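PDB 1VE3: methyltransferase domain-containing protein from Pyrococcus horikoshii, which binds S-adenosylmethionine and is probably a methyltransferase, although the substrate it would modify is unknown. Local coordinates for residues F99-D105 against R130-G136; N122-V128 against L202-F207. Numbering follows the deposited sequence.

Contact 1: F99-D105 against R130-G136; sequences FEDKTFD and RVLKPSG
How a loop can be moulded round the end of a helix is well illustrated where 99-105 meets 130-136. The C-terminal end of helix 118-131 runs into a short strand, which pairs in parallel with the start of strand 104-110: Phe104 lies beside Leu132, CA to CA 4.8 Å. Lys102, in a left-handed conformation (phi/psi 51/52), bends the loop so that its N reaches Arg130 O at 2.8 Å. Val131 O then accepts from both Thr103 N (2.7 Å) and Phe104 N (2.8 Å), and Phe104 O takes Lys133 N at 2.8 Å. Val131 is the bump that fills the hollow of the loop, its CG1 4.1 Å from Phe99 CB and its CB 4.0 Å from Phe104 CD2. Arg130 (chi1 and chi2 t, chi3 p) wraps back: NH1 donates to Phe99 O (3.0 Å) and bridges to Asp101 OD1 (2.6 Å). The aliphatic part of Lys102 lies along Pro134, CE to CD 3.7 Å. A type I turn from Lys133 ends at Gly136, whose CA is 3.1 Å from Asp105 O; a CB there would clash with that oxygen. Lys133 NZ only weakly reaches Asp105 OD1 (3.3 Å); the carboxylate's stronger partner is Lys41 N. Such a closure, joining the entrance of one parallel strand to the helix-to-strand turn before the next, is characteristic of the beta-alpha-beta crossover of the Rossmann-like methyltransferase fold.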
loop_
_atom_site.group_PDB
_atom_site.type_symbol
_atom_site.label_atom_id
_atom_site.label_comp_id
_atom_site.label_asym_id
_atom_site.label_seq_id
_atom_site.Cartn_x
_atom_site.Cartn_y
_atom_site.Cartn_z
ATOM N N PHE A 99 -13.840 7.919 28.235
ATOM C CA PHE A 99 -13.316 6.755 28.945
ATOM C C PHE A 99 -12.883 7.128 30.357
ATOM O O PHE A 99 -12.578 8.291 30.636
ATOM C CB PHE A 99 -12.114 6.152 28.205
ATOM C CG PHE A 99 -12.423 5.694 26.809
ATOM C CD1 PHE A 99 -13.372 4.703 26.582
ATOM C CD2 PHE A 99 -11.777 6.268 25.718
ATOM C CE1 PHE A 99 -13.675 4.289 25.286
ATOM C CE2 PHE A 99 -12.072 5.864 24.419
ATOM C CZ PHE A 99 -13.022 4.875 24.200
ATOM N N GLU A 100 -12.861 6.136 31.240
ATOM C CA GLU A 100 -12.444 6.349 32.619
ATOM C C GLU A 100 -10.933 6.519 32.617
ATOM O O GLU A 100 -10.268 6.233 31.618
ATOM C CB GLU A 100 -12.815 5.141 33.486
ATOM C CG GLU A 100 -14.288 4.783 33.445
ATOM C CD GLU A 100 -15.158 5.876 34.026
ATOM O OE1 GLU A 100 -15.150 6.044 35.266
ATOM O OE2 GLU A 100 -15.840 6.575 33.244
ATOM N N ASP A 101 -10.397 6.978 33.738
ATOM C CA ASP A 101 -8.964 7.181 33.873
ATOM C C ASP A 101 -8.240 5.839 33.889
ATOM O O ASP A 101 -8.792 4.833 34.336
ATOM C CB ASP A 101 -8.666 7.949 35.163
ATOM C CG ASP A 101 -9.527 9.188 35.310
ATOM O OD1 ASP A 101 -9.634 9.948 34.331
ATOM O OD2 ASP A 101 -10.098 9.409 36.398
ATOM N N LYS A 102 -7.011 5.824 33.386
ATOM C CA LYS A 102 -6.210 4.607 33.362
ATOM C C LYS A 102 -6.960 3.422 32.761
ATOM O O LYS A 102 -7.028 2.350 33.356
ATOM C CB LYS A 102 -5.769 4.263 34.786
ATOM C CG LYS A 102 -4.911 5.332 35.440
ATOM C CD LYS A 102 -4.673 5.023 36.910
ATOM C CE LYS A 102 -3.641 5.963 37.498
ATOM N NZ LYS A 102 -3.977 7.382 37.214
ATOM N N THR A 103 -7.516 3.608 31.574
ATOM C CA THR A 103 -8.256 2.540 30.919
ATOM C C THR A 103 -7.424 1.751 29.911
ATOM O O THR A 103 -7.667 0.564 29.703
ATOM C CB THR A 103 -9.497 3.099 30.189
ATOM O OG1 THR A 103 -10.469 3.522 31.155
ATOM C CG2 THR A 103 -10.108 2.045 29.274
ATOM N N PHE A 104 -6.428 2.387 29.306
ATOM C CA PHE A 104 -5.635 1.706 28.282
ATOM C C PHE A 104 -4.178 1.388 28.579
ATOM O O PHE A 104 -3.533 2.033 29.403
ATOM C CB PHE A 104 -5.715 2.513 26.982
ATOM C CG PHE A 104 -7.119 2.712 26.487
ATOM C CD1 PHE A 104 -7.742 1.739 25.708
ATOM C CD2 PHE A 104 -7.835 3.855 26.837
ATOM C CE1 PHE A 104 -9.066 1.901 25.283
ATOM C CE2 PHE A 104 -9.161 4.027 26.418
ATOM C CZ PHE A 104 -9.775 3.044 25.638
ATOM N N ASP A 105 -3.676 0.368 27.889
ATOM C CA ASP A 105 -2.283 -0.055 28.004
ATOM C C ASP A 105 -1.516 0.634 26.878
ATOM O O ASP A 105 -0.311 0.858 26.978
ATOM C CB ASP A 105 -2.158 -1.568 27.827
ATOM C CG ASP A 105 -2.779 -2.344 28.967
ATOM O OD1 ASP A 105 -2.279 -2.227 30.114
ATOM O OD2 ASP A 105 -3.769 -3.072 28.704
ATOM N N ARG A 130 -4.363 10.847 30.672
ATOM C CA ARG A 130 -5.404 10.475 31.624
ATOM C C ARG A 130 -5.989 9.075 31.453
ATOM O O ARG A 130 -6.130 8.340 32.432
ATOM C CB ARG A 130 -6.544 11.500 31.583
ATOM C CG ARG A 130 -7.686 11.181 32.539
ATOM C CD ARG A 130 -8.781 12.232 32.495
ATOM N NE ARG A 130 -9.637 12.116 31.315
ATOM C CZ ARG A 130 -10.378 11.051 31.030
ATOM N NH1 ARG A 130 -10.371 10.001 31.838
ATOM N NH2 ARG A 130 -11.128 11.036 29.938
ATOM N N VAL A 131 -6.340 8.713 30.220
ATOM C CA VAL A 131 -6.935 7.403 29.936
ATOM C C VAL A 131 -5.890 6.288 29.832
ATOM O O VAL A 131 -6.223 5.111 29.711
ATOM C CB VAL A 131 -7.743 7.446 28.626
ATOM C CG1 VAL A 131 -8.815 8.520 28.717
ATOM C CG2 VAL A 131 -6.809 7.718 27.447
ATOM N N LEU A 132 -4.624 6.667 29.892
ATOM C CA LEU A 132 -3.542 5.699 29.801
ATOM C C LEU A 132 -3.137 5.208 31.192
ATOM O O LEU A 132 -3.066 5.994 32.143
ATOM C CB LEU A 132 -2.348 6.361 29.115
ATOM C CG LEU A 132 -1.329 5.514 28.367
ATOM C CD1 LEU A 132 -2.024 4.666 27.322
ATOM C CD2 LEU A 132 -0.309 6.433 27.716
ATOM N N LYS A 133 -2.886 3.908 31.320
ATOM C CA LYS A 133 -2.450 3.361 32.595
ATOM C C LYS A 133 -1.023 3.851 32.810
ATOM O O LYS A 133 -0.260 3.982 31.856
ATOM C CB LYS A 133 -2.445 1.834 32.564
ATOM C CG LYS A 133 -3.810 1.171 32.476
ATOM C CD LYS A 133 -3.656 -0.348 32.533
ATOM C CE LYS A 133 -4.983 -1.052 32.330
ATOM N NZ LYS A 133 -4.799 -2.525 32.185
ATOM N N PRO A 134 -0.640 4.128 34.068
ATOM C CA PRO A 134 0.729 4.599 34.306
ATOM C C PRO A 134 1.784 3.693 33.661
ATOM O O PRO A 134 2.865 4.147 33.294
ATOM C CB PRO A 134 0.825 4.643 35.839
ATOM C CG PRO A 134 -0.239 3.653 36.296
ATOM C CD PRO A 134 -1.367 3.925 35.334
ATOM N N SER A 135 1.463 2.414 33.501
ATOM C CA SER A 135 2.405 1.476 32.887
ATOM C C SER A 135 2.193 1.392 31.377
ATOM O O SER A 135 2.885 0.640 30.687
ATOM C CB SER A 135 2.230 0.083 33.491
ATOM O OG SER A 135 0.908 -0.380 33.284
ATOM N N GLY A 136 1.234 2.171 30.879
ATOM C CA GLY A 136 0.911 2.163 29.461
ATOM C C GLY A 136 1.863 2.928 28.568
ATOM O O GLY A 136 2.827 3.530 29.043
HETATM O O HOH W 1 -4.420 9.128 34.806
#

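Contact 2: N122-V128 against L202-F207; sequences NQVFKEV and LAKLYF
Two aromatic residues, one contributed by each partner, can dominate a packing interface: here Phe125 and Tyr206 have the largest shares, together nearly half of the buried surface. Segment 122-128 is regular helix; 202-207 runs from the C-terminal part of helix 196-203 into strand 207-215. Both run in the same direction past each other, with CA pairs Asn122-Leu202 at 6.4 Å, Phe125-Ala203 at 6.9 Å and Lys126-Tyr206 at 6.6 Å. Phe125 (chi1 m) projects its ring toward 202-207, against Leu202 and Ala203: CE2 lies 4.0 Å from Leu202 CB and 4.1 Å from Ala203 CB, while Phe207 (chi1 -41°) turns its ring edge toward the Phe125 face in a T-shaped pair, centroids 6.0 Å apart and planes at 82°. Tyr206 (chi1 m, chi2 -70°) lies flat against the long helix, one ring face covering Phe125 C and Lys126 CB, with CD2 3.5 Å from Phe125 CB. Its hydroxyl reaches the preceding turn, where Asn122 ND2 donates to Tyr206 OH across a short 2.5 Å; Lys126 CE lies 3.0 Å from the same oxygen. One turn beyond Phe125, Val128 CG1 meets Phe207 CZ at 3.9 Å. Phe125 also touches Met140 and Phe207 stacks on Phe138, both of strand 136-143, so the cluster continues into the sheet. That sheet's strand order, 3-2-1-4-5-7-6, is the signature of the class I methyltransferase fold, and this contact sets helix 118-131 against the crossing from helix 196-203 into its edge strand 207-215.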
loop_
_atom_site.group_PDB
_atom_site.type_symbol
_atom_site.label_atom_id
_atom_site.label_comp_id
_atom_site.label_asym_id
_atom_site.label_seq_id
_atom_site.Cartn_x
_atom_site.Cartn_y
_atom_site.Cartn_z
ATOM N N ASN A 122 -2.868 20.162 22.704
ATOM C CA ASN A 122 -2.555 20.181 24.127
ATOM C C ASN A 122 -3.624 19.388 24.878
ATOM O O ASN A 122 -3.305 18.607 25.771
ATOM C CB ASN A 122 -2.517 21.618 24.661
ATOM C CG ASN A 122 -2.360 21.673 26.177
ATOM O OD1 ASN A 122 -3.124 22.351 26.870
ATOM N ND2 ASN A 122 -1.367 20.961 26.694
ATOM N N GLN A 123 -4.887 19.587 24.503
ATOM C CA GLN A 123 -6.010 18.893 25.136
ATOM C C GLN A 123 -5.948 17.392 24.861
ATOM O O GLN A 123 -6.231 16.583 25.738
ATOM C CB GLN A 123 -7.345 19.449 24.621
ATOM C CG GLN A 123 -7.429 20.970 24.633
ATOM C CD GLN A 123 -8.594 21.516 23.810
ATOM O OE1 GLN A 123 -8.828 21.087 22.677
ATOM N NE2 GLN A 123 -9.319 22.476 24.374
ATOM N N VAL A 124 -5.585 17.019 23.636
ATOM C CA VAL A 124 -5.486 15.608 23.285
ATOM C C VAL A 124 -4.424 14.906 24.134
ATOM O O VAL A 124 -4.682 13.846 24.707
ATOM C CB VAL A 124 -5.129 15.424 21.801
ATOM C CG1 VAL A 124 -4.862 13.957 21.502
ATOM C CG2 VAL A 124 -6.265 15.938 20.929
ATOM N N PHE A 125 -3.232 15.497 24.215
ATOM C CA PHE A 125 -2.159 14.904 25.009
ATOM C C PHE A 125 -2.588 14.743 26.461
ATOM O O PHE A 125 -2.289 13.728 27.093
ATOM C CB PHE A 125 -0.888 15.755 24.954
ATOM C CG PHE A 125 -0.107 15.628 23.668
ATOM C CD1 PHE A 125 -0.468 14.704 22.693
ATOM C CD2 PHE A 125 1.001 16.438 23.443
ATOM C CE1 PHE A 125 0.264 14.593 21.504
ATOM C CE2 PHE A 125 1.741 16.338 22.265
ATOM C CZ PHE A 125 1.370 15.411 21.291
ATOM N N LYS A 126 -3.290 15.746 26.987
ATOM C CA LYS A 126 -3.758 15.699 28.364
ATOM C C LYS A 126 -4.717 14.523 28.532
ATOM O O LYS A 126 -4.597 13.745 29.482
ATOM C CB LYS A 126 -4.455 17.010 28.737
ATOM C CG LYS A 126 -4.635 17.207 30.232
ATOM C CD LYS A 126 -5.176 18.593 30.548
ATOM C CE LYS A 126 -4.247 19.676 30.036
ATOM N NZ LYS A 126 -4.780 21.039 30.312
ATOM N N GLU A 127 -5.656 14.389 27.600
ATOM C CA GLU A 127 -6.623 13.294 27.639
ATOM C C GLU A 127 -5.957 11.928 27.483
ATOM O O GLU A 127 -6.358 10.960 28.136
ATOM C CB GLU A 127 -7.680 13.474 26.544
ATOM C CG GLU A 127 -8.827 14.363 26.957
ATOM C CD GLU A 127 -9.611 13.762 28.105
ATOM O OE1 GLU A 127 -10.473 12.900 27.845
ATOM O OE2 GLU A 127 -9.352 14.139 29.266
ATOM N N VAL A 128 -4.943 11.852 26.622
ATOM C CA VAL A 128 -4.235 10.599 26.395
ATOM C C VAL A 128 -3.566 10.143 27.686
ATOM O O VAL A 128 -3.665 8.979 28.074
ATOM C CB VAL A 128 -3.147 10.753 25.311
ATOM C CG1 VAL A 128 -2.307 9.486 25.236
ATOM C CG2 VAL A 128 -3.801 11.054 23.952
ATOM N N LEU A 202 5.094 20.042 23.686
ATOM C CA LEU A 202 3.795 19.897 24.313
ATOM C C LEU A 202 3.843 18.527 24.937
ATOM O O LEU A 202 3.244 18.323 25.994
ATOM C CB LEU A 202 2.707 20.032 23.292
ATOM C CG LEU A 202 2.413 21.448 22.776
ATOM C CD1 LEU A 202 1.227 21.419 21.813
ATOM C CD2 LEU A 202 2.095 22.366 23.950
ATOM N N ALA A 203 4.514 17.578 24.294
ATOM C CA ALA A 203 4.589 16.225 24.827
ATOM C C ALA A 203 5.297 16.220 26.187
ATOM O O ALA A 203 4.889 15.498 27.099
ATOM C CB ALA A 203 5.327 15.306 23.845
ATOM N N LYS A 204 6.338 17.040 26.320
ATOM C CA LYS A 204 7.109 17.120 27.568
ATOM C C LYS A 204 6.289 17.536 28.790
ATOM O O LYS A 204 6.746 17.376 29.927
ATOM C CB LYS A 204 8.287 18.087 27.410
ATOM C CG LYS A 204 9.387 17.608 26.474
ATOM C CD LYS A 204 10.516 18.620 26.410
ATOM C CE LYS A 204 11.645 18.162 25.484
ATOM N NZ LYS A 204 12.333 16.926 25.959
ATOM N N LEU A 205 5.091 18.071 28.568
ATOM C CA LEU A 205 4.244 18.483 29.684
ATOM C C LEU A 205 3.513 17.288 30.286
ATOM O O LEU A 205 3.094 17.327 31.446
ATOM C CB LEU A 205 3.195 19.514 29.238
ATOM C CG LEU A 205 3.624 20.768 28.473
ATOM C CD1 LEU A 205 2.431 21.723 28.364
ATOM C CD2 LEU A 205 4.788 21.451 29.178
ATOM N N TYR A 206 3.374 16.223 29.505
ATOM C CA TYR A 206 2.639 15.047 29.959
ATOM C C TYR A 206 3.379 13.721 29.900
ATOM O O TYR A 206 2.993 12.774 30.579
ATOM C CB TYR A 206 1.345 14.922 29.146
ATOM C CG TYR A 206 0.554 16.210 29.083
ATOM C CD1 TYR A 206 -0.098 16.702 30.209
ATOM C CD2 TYR A 206 0.515 16.971 27.911
ATOM C CE1 TYR A 206 -0.765 17.921 30.181
ATOM C CE2 TYR A 206 -0.146 18.194 27.867
ATOM C CZ TYR A 206 -0.783 18.665 29.008
ATOM O OH TYR A 206 -1.420 19.881 28.987
ATOM N N PHE A 207 4.427 13.630 29.088
ATOM C CA PHE A 207 5.133 12.357 28.967
ATOM C C PHE A 207 6.649 12.449 28.965
ATOM O O PHE A 207 7.220 13.525 28.788
ATOM C CB PHE A 207 4.762 11.638 27.665
ATOM C CG PHE A 207 3.310 11.706 27.296
ATOM C CD1 PHE A 207 2.827 12.750 26.514
ATOM C CD2 PHE A 207 2.436 10.691 27.676
ATOM C CE1 PHE A 207 1.491 12.778 26.107
ATOM C CE2 PHE A 207 1.108 10.710 27.281
ATOM C CZ PHE A 207 0.630 11.751 26.499
#

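Followed from the N terminus, the chain meets the two contacts alternately: 99-105, 122-128, 130-136, 202-207. Contact 1 closes a loop with 24 residues between its segments, containing most of strand 104-110 and of helix 118-131; contact 2 opens within that loop and closes long after it, with 73 residues between its segments, including the antiparallel three-stranded sheet. The closures therefore cross, and helix 118-131 serves both. Its C-terminal end is held to the loop entering strand 104-110, its middle to the end of helix 196-203. Together they tie the central parallel strands to the C-terminal part that supplies antiparallel strand 219-226 and edge strand 207-215.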